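Local coordinates for ECXA (Escherichia coli, PDB 4L63), which binds a zinc ion and probably acts as a metallopeptidase of the metzincin type, at residues N24-Y29 with V236-G241; S61-E66 with K153-I158. All coordinates share one frame; numbering follows the deposited sequence.

Contact 1: N24-Y29 with V236-G241; sequences NITSIY and VMRRGG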
loop_
_atom_site.group_PDB
_atom_site.type_symbol
_atom_site.label_atom_id
_atom_site.label_comp_id
_atom_site.label_asym_id
_atom_site.label_seq_id
_atom_site.Cartn_x
_atom_site.Cartn_y
_atom_site.Cartn_z
ATOM N N ASN A 24 4.714 -25.659 -2.509
ATOM C CA ASN A 24 4.112 -25.691 -1.188
ATOM C C ASN A 24 5.046 -26.428 -0.242
ATOM O O ASN A 24 5.129 -27.657 -0.298
ATOM C CB ASN A 24 2.749 -26.380 -1.264
ATOM C CG ASN A 24 1.951 -26.260 0.017
ATOM O OD1 ASN A 24 2.490 -26.358 1.115
ATOM N ND2 ASN A 24 0.648 -26.063 -0.124
ATOM N N ILE A 25 5.753 -25.699 0.619
ATOM C CA ILE A 25 6.761 -26.341 1.462
ATOM C C ILE A 25 6.116 -27.158 2.585
ATOM O O ILE A 25 6.771 -27.997 3.204
ATOM C CB ILE A 25 7.760 -25.320 2.061
ATOM C CG1 ILE A 25 7.063 -24.340 3.005
ATOM C CG2 ILE A 25 8.521 -24.587 0.947
ATOM C CD1 ILE A 25 8.032 -23.521 3.836
ATOM N N THR A 26 4.829 -26.931 2.834
ATOM C CA THR A 26 4.092 -27.773 3.772
ATOM C C THR A 26 3.851 -29.136 3.131
ATOM O O THR A 26 4.028 -30.172 3.770
ATOM C CB THR A 26 2.743 -27.148 4.192
ATOM O OG1 THR A 26 2.971 -25.910 4.877
ATOM C CG2 THR A 26 1.979 -28.092 5.122
ATOM N N SER A 27 3.454 -29.129 1.862
ATOM C CA SER A 27 3.252 -30.369 1.114
ATOM C C SER A 27 4.571 -31.100 0.881
ATOM O O SER A 27 4.630 -32.329 0.928
ATOM C CB SER A 27 2.583 -30.087 -0.231
ATOM O OG SER A 27 1.377 -29.369 -0.066
ATOM N N ILE A 28 5.626 -30.333 0.626
ATOM C CA ILE A 28 6.925 -30.903 0.288
ATOM C C ILE A 28 7.610 -31.540 1.499
ATOM O O ILE A 28 8.111 -32.661 1.411
ATOM C CB ILE A 28 7.859 -29.834 -0.333
ATOM C CG1 ILE A 28 7.346 -29.419 -1.715
ATOM C CG2 ILE A 28 9.274 -30.365 -0.452
ATOM C CD1 ILE A 28 8.066 -28.207 -2.311
ATOM N N TYR A 29 7.620 -30.840 2.628
ATOM C CA TYR A 29 8.341 -31.317 3.805
ATOM C C TYR A 29 7.447 -32.004 4.840
ATOM O O TYR A 29 7.934 -32.722 5.717
ATOM C CB TYR A 29 9.082 -30.157 4.470
ATOM C CG TYR A 29 10.123 -29.506 3.585
ATOM C CD1 TYR A 29 11.054 -30.274 2.889
ATOM C CD2 TYR A 29 10.176 -28.125 3.445
ATOM C CE1 TYR A 29 12.009 -29.684 2.082
ATOM C CE2 TYR A 29 11.129 -27.522 2.637
ATOM C CZ TYR A 29 12.041 -28.305 1.958
ATOM O OH TYR A 29 12.988 -27.705 1.156
ATOM N N VAL A 236 3.701 -17.421 2.512
ATOM C CA VAL A 236 3.158 -17.737 1.200
ATOM C C VAL A 236 3.602 -19.132 0.748
ATOM O O VAL A 236 2.781 -19.927 0.282
ATOM C CB VAL A 236 3.580 -16.693 0.153
ATOM C CG1 VAL A 236 3.193 -17.150 -1.241
ATOM C CG2 VAL A 236 2.927 -15.342 0.478
ATOM N N MET A 237 4.891 -19.430 0.915
ATOM C CA MET A 237 5.451 -20.717 0.489
ATOM C C MET A 237 4.890 -21.864 1.318
ATOM O O MET A 237 4.897 -23.011 0.870
ATOM C CB MET A 237 6.979 -20.724 0.584
ATOM C CG MET A 237 7.685 -19.668 -0.287
ATOM S SD MET A 237 7.099 -19.592 -1.994
ATOM C CE MET A 237 7.628 -21.184 -2.626
ATOM N N ARG A 238 4.421 -21.563 2.527
ATOM C CA ARG A 238 3.806 -22.593 3.372
ATOM C C ARG A 238 2.418 -22.979 2.880
ATOM O O ARG A 238 1.942 -24.065 3.176
ATOM C CB ARG A 238 3.707 -22.141 4.830
ATOM C CG ARG A 238 5.020 -22.121 5.570
ATOM C CD ARG A 238 4.831 -21.608 6.979
ATOM N NE ARG A 238 3.900 -22.429 7.747
ATOM C CZ ARG A 238 3.011 -21.942 8.606
ATOM N NH1 ARG A 238 2.927 -20.633 8.805
ATOM N NH2 ARG A 238 2.205 -22.764 9.263
ATOM N N ARG A 239 1.756 -22.097 2.138
ATOM C CA ARG A 239 0.415 -22.428 1.665
ATOM C C ARG A 239 0.388 -22.636 0.155
ATOM O O ARG A 239 -0.562 -23.207 -0.380
ATOM C CB ARG A 239 -0.592 -21.349 2.074
ATOM C CG ARG A 239 -0.426 -20.017 1.379
ATOM C CD ARG A 239 -1.606 -19.113 1.703
ATOM N NE ARG A 239 -1.499 -17.815 1.045
ATOM C CZ ARG A 239 -0.897 -16.755 1.574
ATOM N NH1 ARG A 239 -0.347 -16.831 2.781
ATOM N NH2 ARG A 239 -0.850 -15.617 0.897
ATOM N N GLY A 240 1.440 -22.187 -0.523
ATOM C CA GLY A 240 1.558 -22.368 -1.958
ATOM C C GLY A 240 0.405 -21.749 -2.724
ATOM O O GLY A 240 -0.135 -20.719 -2.323
ATOM N N GLY A 241 0.018 -22.388 -3.820
ATOM C CA GLY A 241 -1.044 -21.873 -4.664
ATOM C C GLY A 241 -0.505 -21.112 -5.860
ATOM O O GLY A 241 0.690 -21.168 -6.154
HETATM O O HOH W 1 -0.748 -25.656 2.684
#
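Ile25 and Thr26, in the first turn of helix 25-29, meet Met237 and Arg238 in the last turn of the helix that starts at 228, so that the start of one helix is bonded to the carbonyl end of another. Asn24 is the N-cap of helix 25-29, and Gly240, with its positive phi of 58°, is where the chain leaves helical geometry.

Two direct hydrogen bonds cross the contact. Ile25 N donates to Met237 O over 2.8 Å, nearly straight at 167° at the hydrogen. Thr26 OG1 donates to Arg238 O at 2.7 Å, in the carbonyl plane and on a lone pair; chi1 of -63° sets OG1 beside the backbone N of Thr26, from where it meets that oxygen.

The capping bond is made within 24-29: Asn24 OD1 accepts from Ser27 N at 3.0 Å, the donor lying above the amide plane, and more weakly from Thr26 N. Asn24 OD1 and Arg238 O, both acceptors, are 3.1 Å apart with no bond between them; Thr26 OG1 and a water supply the donors to Arg238 O.

Apolar contact flanks the polar pairs. Ile25 CD1 touches Arg238 CG at 3.7 Å, while CG2 of Ile25 comes to 4.2 Å from Met237 CB, the two side chains crossing at about a right angle.

That water completes the join, accepting from Asn24 ND2 and donating to Arg238 O, each at 3.2 Å.

Contact 2: S61-E66 with K153-I158; sequences SDYVRE and KLRITI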
loop_
_atom_site.group_PDB
_atom_site.type_symbol
_atom_site.label_atom_id
_atom_site.label_comp_id
_atom_site.label_asym_id
_atom_site.label_seq_id
_atom_site.Cartn_x
_atom_site.Cartn_y
_atom_site.Cartn_z
ATOM N N SER A 61 25.275 -27.942 14.434
ATOM C CA SER A 61 23.940 -28.241 14.914
ATOM C C SER A 61 23.308 -27.068 15.642
ATOM O O SER A 61 22.094 -26.883 15.578
ATOM C CB SER A 61 23.990 -29.465 15.833
ATOM O OG SER A 61 22.724 -30.105 15.923
ATOM N N ASP A 62 24.128 -26.267 16.316
ATOM C CA ASP A 62 23.598 -25.128 17.060
ATOM C C ASP A 62 23.268 -23.968 16.146
ATOM O O ASP A 62 22.494 -23.083 16.507
ATOM C CB ASP A 62 24.578 -24.606 18.109
ATOM C CG ASP A 62 24.843 -25.592 19.233
ATOM O OD1 ASP A 62 24.366 -26.749 19.165
ATOM O OD2 ASP A 62 25.498 -25.173 20.219
ATOM N N TYR A 63 23.919 -23.939 14.992
ATOM C CA TYR A 63 23.740 -22.841 14.066
ATOM C C TYR A 63 22.552 -23.108 13.163
ATOM O O TYR A 63 21.806 -22.191 12.834
ATOM C CB TYR A 63 25.019 -22.616 13.262
ATOM C CG TYR A 63 26.012 -21.721 13.972
ATOM C CD1 TYR A 63 26.358 -21.950 15.298
ATOM C CD2 TYR A 63 26.589 -20.638 13.322
ATOM C CE1 TYR A 63 27.251 -21.132 15.952
ATOM C CE2 TYR A 63 27.489 -19.812 13.970
ATOM C CZ TYR A 63 27.818 -20.066 15.286
ATOM O OH TYR A 63 28.713 -19.248 15.938
ATOM N N VAL A 64 22.372 -24.365 12.770
ATOM C CA VAL A 64 21.176 -24.747 12.040
ATOM C C VAL A 64 19.990 -24.570 12.975
ATOM O O VAL A 64 18.925 -24.100 12.556
ATOM C CB VAL A 64 21.247 -26.190 11.521
ATOM C CG1 VAL A 64 19.980 -26.551 10.779
ATOM C CG2 VAL A 64 22.450 -26.350 10.606
ATOM N N ARG A 65 20.206 -24.928 14.244
ATOM C CA ARG A 65 19.235 -24.723 15.319
ATOM C C ARG A 65 18.778 -23.273 15.387
ATOM O O ARG A 65 17.590 -22.974 15.280
ATOM C CB ARG A 65 19.835 -25.135 16.675
ATOM C CG ARG A 65 18.813 -25.444 17.756
ATOM C CD ARG A 65 19.111 -26.753 18.451
ATOM N NE ARG A 65 20.127 -26.634 19.496
ATOM C CZ ARG A 65 21.332 -27.194 19.444
ATOM N NH1 ARG A 65 21.682 -27.907 18.386
ATOM N NH2 ARG A 65 22.190 -27.046 20.447
ATOM N N GLU A 66 19.742 -22.377 15.562
ATOM C CA GLU A 66 19.464 -20.967 15.799
ATOM C C GLU A 66 18.876 -20.297 14.562
ATOM O O GLU A 66 17.964 -19.478 14.665
ATOM C CB GLU A 66 20.744 -20.246 16.241
ATOM C CG GLU A 66 20.529 -18.890 16.894
ATOM C CD GLU A 66 20.284 -17.777 15.891
ATOM O OE1 GLU A 66 20.729 -17.911 14.728
ATOM O OE2 GLU A 66 19.653 -16.765 16.267
ATOM N N LYS A 153 29.429 -14.106 9.568
ATOM C CA LYS A 153 29.320 -14.555 8.186
ATOM C C LYS A 153 28.698 -15.948 8.100
ATOM O O LYS A 153 27.954 -16.248 7.166
ATOM C CB LYS A 153 30.696 -14.547 7.518
ATOM C CG LYS A 153 30.727 -13.891 6.145
ATOM C CD LYS A 153 30.681 -12.374 6.260
ATOM C CE LYS A 153 30.778 -11.710 4.893
ATOM N NZ LYS A 153 29.964 -12.409 3.862
ATOM N N LEU A 154 28.996 -16.794 9.082
ATOM C CA LEU A 154 28.474 -18.154 9.080
ATOM C C LEU A 154 26.970 -18.190 9.350
ATOM O O LEU A 154 26.237 -18.894 8.658
ATOM C CB LEU A 154 29.207 -19.023 10.104
ATOM C CG LEU A 154 29.190 -20.507 9.740
ATOM C CD1 LEU A 154 30.298 -20.825 8.748
ATOM C CD2 LEU A 154 29.303 -21.387 10.983
ATOM N N ARG A 155 26.513 -17.439 10.350
ATOM C CA ARG A 155 25.084 -17.382 10.656
ATOM C C ARG A 155 24.298 -16.809 9.485
ATOM O O ARG A 155 23.286 -17.374 9.080
ATOM C CB ARG A 155 24.816 -16.547 11.907
ATOM C CG ARG A 155 25.367 -17.151 13.179
ATOM C CD ARG A 155 24.983 -16.325 14.391
ATOM N NE ARG A 155 25.556 -16.881 15.615
ATOM C CZ ARG A 155 25.018 -17.876 16.313
ATOM N NH1 ARG A 155 25.619 -18.316 17.412
ATOM N NH2 ARG A 155 23.883 -18.434 15.912
ATOM N N ILE A 156 24.766 -15.677 8.966
ATOM C CA ILE A 156 24.186 -15.072 7.767
ATOM C C ILE A 156 24.093 -16.092 6.638
ATOM O O ILE A 156 23.032 -16.269 6.043
ATOM C CB ILE A 156 25.013 -13.871 7.280
ATOM C CG1 ILE A 156 24.991 -12.749 8.318
ATOM C CG2 ILE A 156 24.493 -13.376 5.931
ATOM C CD1 ILE A 156 25.811 -11.535 7.931
ATOM N N THR A 157 25.205 -16.772 6.363
ATOM C CA THR A 157 25.248 -17.784 5.313
ATOM C C THR A 157 24.227 -18.890 5.549
ATOM O O THR A 157 23.505 -19.276 4.632
ATOM C CB THR A 157 26.651 -18.417 5.187
ATOM O OG1 THR A 157 27.611 -17.399 4.875
ATOM C CG2 THR A 157 26.666 -19.473 4.096
ATOM N N ILE A 158 24.167 -19.388 6.781
ATOM C CA ILE A 158 23.231 -20.451 7.133
ATOM C C ILE A 158 21.777 -19.968 7.076
ATOM O O ILE A 158 20.939 -20.622 6.468
ATOM C CB ILE A 158 23.544 -21.030 8.530
ATOM C CG1 ILE A 158 24.876 -21.782 8.487
ATOM C CG2 ILE A 158 22.434 -21.953 8.987
ATOM C CD1 ILE A 158 25.189 -22.589 9.733
#
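Tyr63 and Arg155 each turn CG anti to their own carbonyl carbon, and from CG to NE the arginine chain runs extended; chi4 of -83° then sets CZ over one face of the tyrosine ring. The planes of guanidinium and ring are 20° apart and CZ of Arg155 stands 3.9 Å from the Tyr63 ring centroid, which meets the criteria for both a stack and a cation-pi interaction. Contact is offset toward the rim: NH1 of Arg155 is 3.5 Å from Tyr63 CZ, and the aliphatic stem adds to it, with Arg155 CG 3.5 Å from Tyr63 CE2.

NH2 of the same guanidinium meets Glu66, whose OE1 lies at the guanidinium edge, 3.4 Å from Arg155 NH2, in a salt bridge with carboxylate and guanidinium planes perpendicular. No hydrogen bond joins the segments; the polar part rests on the stack and the salt bridge, with apolar packing beside it.

The remaining surface is apolar. Ile158 CD1 sits near the plane of the Tyr63 ring, at its edge, and packs on Tyr63 CB at 3.5 Å; Leu154 CD2 reaches Tyr63 CD2 at 3.7 Å. Three residues of helix 146-165 thus touch Tyr63: Arg155 over one face, Ile158 at the edge and Leu154 obliquely.

The short axes approach to 9.7 Å and cross at -56°. Helix 146-165 carries His160 and His164, two of the zinc ligands, shortly after this contact, and helix 120-126 touches Leu154 through Phe123, while Tyr60 and Ala67 of helix 60-70 also reach Ile158.

How the contacts relate
From the N terminus, the chain passes first through 24-29, which is met again at 236-241, so contact 1 closes a loop of 206 residues. Within that loop lie 61-66 and 153-158: contact 2 closes the smaller loop of 86 residues, nested inside the first rather than crossing it. The two are separate, their centres about 23 Å apart and their nearest atoms about 12 Å. Contact 1 ties the short helix 25-29 to the end of helix 228-239, whereas contact 2 joins helix 60-70 to helix 146-165. Ile25 and Ile158 have side chains about 10 and 11 Å from that of His164.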